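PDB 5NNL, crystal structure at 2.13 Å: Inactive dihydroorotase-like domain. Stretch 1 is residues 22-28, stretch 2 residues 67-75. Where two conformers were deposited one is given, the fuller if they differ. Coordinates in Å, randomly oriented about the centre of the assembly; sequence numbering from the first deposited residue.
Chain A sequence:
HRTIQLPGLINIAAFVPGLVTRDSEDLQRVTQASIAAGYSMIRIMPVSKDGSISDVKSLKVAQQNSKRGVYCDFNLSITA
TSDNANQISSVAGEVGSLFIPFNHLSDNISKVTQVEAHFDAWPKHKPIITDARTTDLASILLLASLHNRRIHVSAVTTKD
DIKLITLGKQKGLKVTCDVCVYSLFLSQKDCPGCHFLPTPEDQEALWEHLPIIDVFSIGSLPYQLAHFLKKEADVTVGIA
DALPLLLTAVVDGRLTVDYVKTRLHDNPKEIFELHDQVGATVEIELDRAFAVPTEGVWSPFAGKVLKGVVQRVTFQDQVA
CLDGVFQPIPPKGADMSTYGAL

Stretch 1 22-28: RDSEDLQ
Stretch 2, residues 67-75: KRGVYCDFN

A loop running into the first turn of a helix (stretch 1) packs against a loop that leads into a strand, 73-75 (stretch 2); the two bury 428 Å², and their nearest CA atoms are those of Gln28 and Val70, 5.1 Å apart. Arg22 (phi/psi -63/129, chi1 t) stays clear of stretch 2, its NH1 3.0 Å from Asp23 OD2 in a salt bridge of charge alone. Asp23 turns the chain with a left-handed backbone (57/45). Ser24 (-96/134, chi1 t) points its CB away and caps the helix: its OG accepts a weak bond from Asp26 N, 3.4 Å. Arg68, bent at chi1 33° and chi2 138°, brings one guanidinium face under Ser24 C and Glu25 CA; Glu25 CG lies 3.8 Å from Arg68 NE, and Glu25 OE1, 4.2 Å from Arg68 NH2, adds only long-range attraction. Leu27 (-57/-50, t, p) points toward stretch 2, its CG 4.5 Å from Val70 CG1 and its CD2 4.5 Å from Phe74 CE2, an apolar seam. Gln28 (-54/-53) extends t, t so that NE2 donates to Gly69 O, 2.9 Å and nearly straight at 168°; its CG meets the Tyr71 ring edge at CE2, 3.9 Å. Gly69 (101/134) adopts angles at which a CB would jam against the preceding carbonyl.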

# COMPACT_ATOMS: atom_id res chain seq x y z
N ARG A 22 -10.75 8.08 -17.92
CA ARG A 22 -12.16 7.85 -18.19
C ARG A 22 -12.38 6.42 -18.66
O ARG A 22 -11.70 5.95 -19.58
CB ARG A 22 -12.66 8.84 -19.24
CG ARG A 22 -14.14 8.74 -19.58
CD ARG A 22 -14.42 9.39 -20.93
NE ARG A 22 -13.89 8.58 -22.03
CZ ARG A 22 -14.62 7.96 -22.96
NH1 ARG A 22 -15.94 8.03 -22.95
NH2 ARG A 22 -14.01 7.25 -23.90
N ASP A 23 -13.33 5.73 -18.03
CA ASP A 23 -13.74 4.39 -18.46
C ASP A 23 -12.56 3.42 -18.48
O ASP A 23 -12.38 2.65 -19.42
CB ASP A 23 -14.42 4.44 -19.82
CG ASP A 23 -15.71 5.20 -19.80
OD1 ASP A 23 -16.46 5.04 -18.81
OD2 ASP A 23 -15.97 5.98 -20.74
N SER A 24 -11.75 3.46 -17.43
CA SER A 24 -10.59 2.59 -17.34
C SER A 24 -10.92 1.34 -16.53
O SER A 24 -11.53 1.43 -15.45
CB SER A 24 -9.41 3.31 -16.71
OG SER A 24 -8.25 2.51 -16.80
N GLU A 25 -10.52 0.18 -17.05
CA GLU A 25 -10.71 -1.08 -16.35
C GLU A 25 -9.68 -1.31 -15.26
O GLU A 25 -9.79 -2.30 -14.52
CB GLU A 25 -10.66 -2.23 -17.36
CG GLU A 25 -11.82 -3.22 -17.26
CD GLU A 25 -12.08 -3.94 -18.57
OE1 GLU A 25 -11.73 -3.39 -19.63
OE2 GLU A 25 -12.64 -5.06 -18.54
N ASP A 26 -8.69 -0.42 -15.13
CA ASP A 26 -7.57 -0.65 -14.22
C ASP A 26 -8.03 -0.93 -12.79
O ASP A 26 -7.60 -1.91 -12.18
CB ASP A 26 -6.63 0.56 -14.24
CG ASP A 26 -5.80 0.64 -15.51
OD1 ASP A 26 -6.03 -0.17 -16.44
OD2 ASP A 26 -4.90 1.50 -15.58
N LEU A 27 -8.88 -0.07 -12.24
CA LEU A 27 -9.30 -0.25 -10.85
C LEU A 27 -9.93 -1.62 -10.65
O LEU A 27 -9.56 -2.36 -9.72
CB LEU A 27 -10.27 0.86 -10.43
CG LEU A 27 -10.83 0.74 -9.01
CD1 LEU A 27 -9.73 0.59 -7.98
CD2 LEU A 27 -11.70 1.93 -8.68
N GLN A 28 -10.89 -1.99 -11.51
CA GLN A 28 -11.51 -3.31 -11.41
C GLN A 28 -10.46 -4.41 -11.42
O GLN A 28 -10.44 -5.28 -10.54
CB GLN A 28 -12.49 -3.53 -12.57
CG GLN A 28 -12.90 -5.00 -12.74
CD GLN A 28 -14.02 -5.20 -13.74
OE1 GLN A 28 -13.79 -5.71 -14.84
NE2 GLN A 28 -15.23 -4.81 -13.36
N LYS A 67 -17.89 1.78 -10.69
CA LYS A 67 -19.30 1.44 -10.84
C LYS A 67 -19.50 0.17 -11.65
O LYS A 67 -20.51 -0.52 -11.47
CB LYS A 67 -20.04 2.62 -11.49
CG LYS A 67 -20.08 3.86 -10.62
CD LYS A 67 -20.97 3.68 -9.39
CE LYS A 67 -20.44 4.42 -8.16
NZ LYS A 67 -21.44 5.38 -7.62
N ARG A 68 -18.57 -0.16 -12.54
CA ARG A 68 -18.62 -1.43 -13.26
C ARG A 68 -18.40 -2.64 -12.36
O ARG A 68 -18.40 -3.77 -12.88
CB ARG A 68 -17.59 -1.45 -14.40
CG ARG A 68 -16.31 -0.68 -14.12
CD ARG A 68 -15.06 -1.41 -14.60
NE ARG A 68 -14.93 -1.50 -16.05
CZ ARG A 68 -14.73 -0.46 -16.87
NH1 ARG A 68 -14.67 0.77 -16.39
NH2 ARG A 68 -14.61 -0.67 -18.17
N GLY A 69 -18.21 -2.45 -11.06
CA GLY A 69 -18.08 -3.57 -10.14
C GLY A 69 -16.65 -3.88 -9.74
O GLY A 69 -15.77 -3.95 -10.60
N VAL A 70 -16.42 -4.08 -8.45
CA VAL A 70 -15.10 -4.44 -7.93
C VAL A 70 -15.21 -5.76 -7.18
O VAL A 70 -16.29 -6.18 -6.76
CB VAL A 70 -14.51 -3.34 -7.02
CG1 VAL A 70 -14.01 -2.18 -7.86
CG2 VAL A 70 -15.53 -2.88 -5.99
N TYR A 71 -14.06 -6.41 -7.02
CA TYR A 71 -14.00 -7.75 -6.46
C TYR A 71 -13.37 -7.79 -5.08
O TYR A 71 -13.22 -8.88 -4.51
CB TYR A 71 -13.24 -8.67 -7.42
CG TYR A 71 -13.98 -8.83 -8.72
CD1 TYR A 71 -15.05 -9.71 -8.83
CD2 TYR A 71 -13.63 -8.09 -9.84
CE1 TYR A 71 -15.75 -9.85 -10.02
CE2 TYR A 71 -14.31 -8.23 -11.04
CZ TYR A 71 -15.37 -9.11 -11.12
OH TYR A 71 -16.06 -9.26 -12.30
N CYS A 72 -13.01 -6.64 -4.52
CA CYS A 72 -12.70 -6.51 -3.11
C CYS A 72 -13.23 -5.15 -2.66
O CYS A 72 -13.63 -4.33 -3.48
CB CYS A 72 -11.19 -6.65 -2.84
SG CYS A 72 -10.16 -5.34 -3.55
N ASP A 73 -13.25 -4.93 -1.35
CA ASP A 73 -13.62 -3.62 -0.83
C ASP A 73 -12.43 -2.67 -0.95
O ASP A 73 -11.27 -3.09 -1.03
CB ASP A 73 -14.08 -3.72 0.62
CG ASP A 73 -15.36 -4.52 0.77
OD1 ASP A 73 -16.08 -4.68 -0.24
OD2 ASP A 73 -15.65 -4.99 1.89
N PHE A 74 -12.72 -1.37 -0.96
CA PHE A 74 -11.66 -0.41 -1.19
C PHE A 74 -12.04 0.95 -0.61
O PHE A 74 -13.21 1.24 -0.37
CB PHE A 74 -11.32 -0.28 -2.68
CG PHE A 74 -12.36 0.46 -3.48
CD1 PHE A 74 -13.47 -0.20 -3.98
CD2 PHE A 74 -12.22 1.82 -3.73
CE1 PHE A 74 -14.42 0.48 -4.72
CE2 PHE A 74 -13.16 2.50 -4.46
CZ PHE A 74 -14.27 1.83 -4.96
N ASN A 75 -11.01 1.75 -0.37
CA ASN A 75 -11.14 3.15 0.01
C ASN A 75 -10.38 3.98 -1.02
O ASN A 75 -9.31 3.58 -1.48
CB ASN A 75 -10.55 3.40 1.40
CG ASN A 75 -11.62 3.69 2.44
OD1 ASN A 75 -12.56 4.44 2.19
ND2 ASN A 75 -11.46 3.11 3.63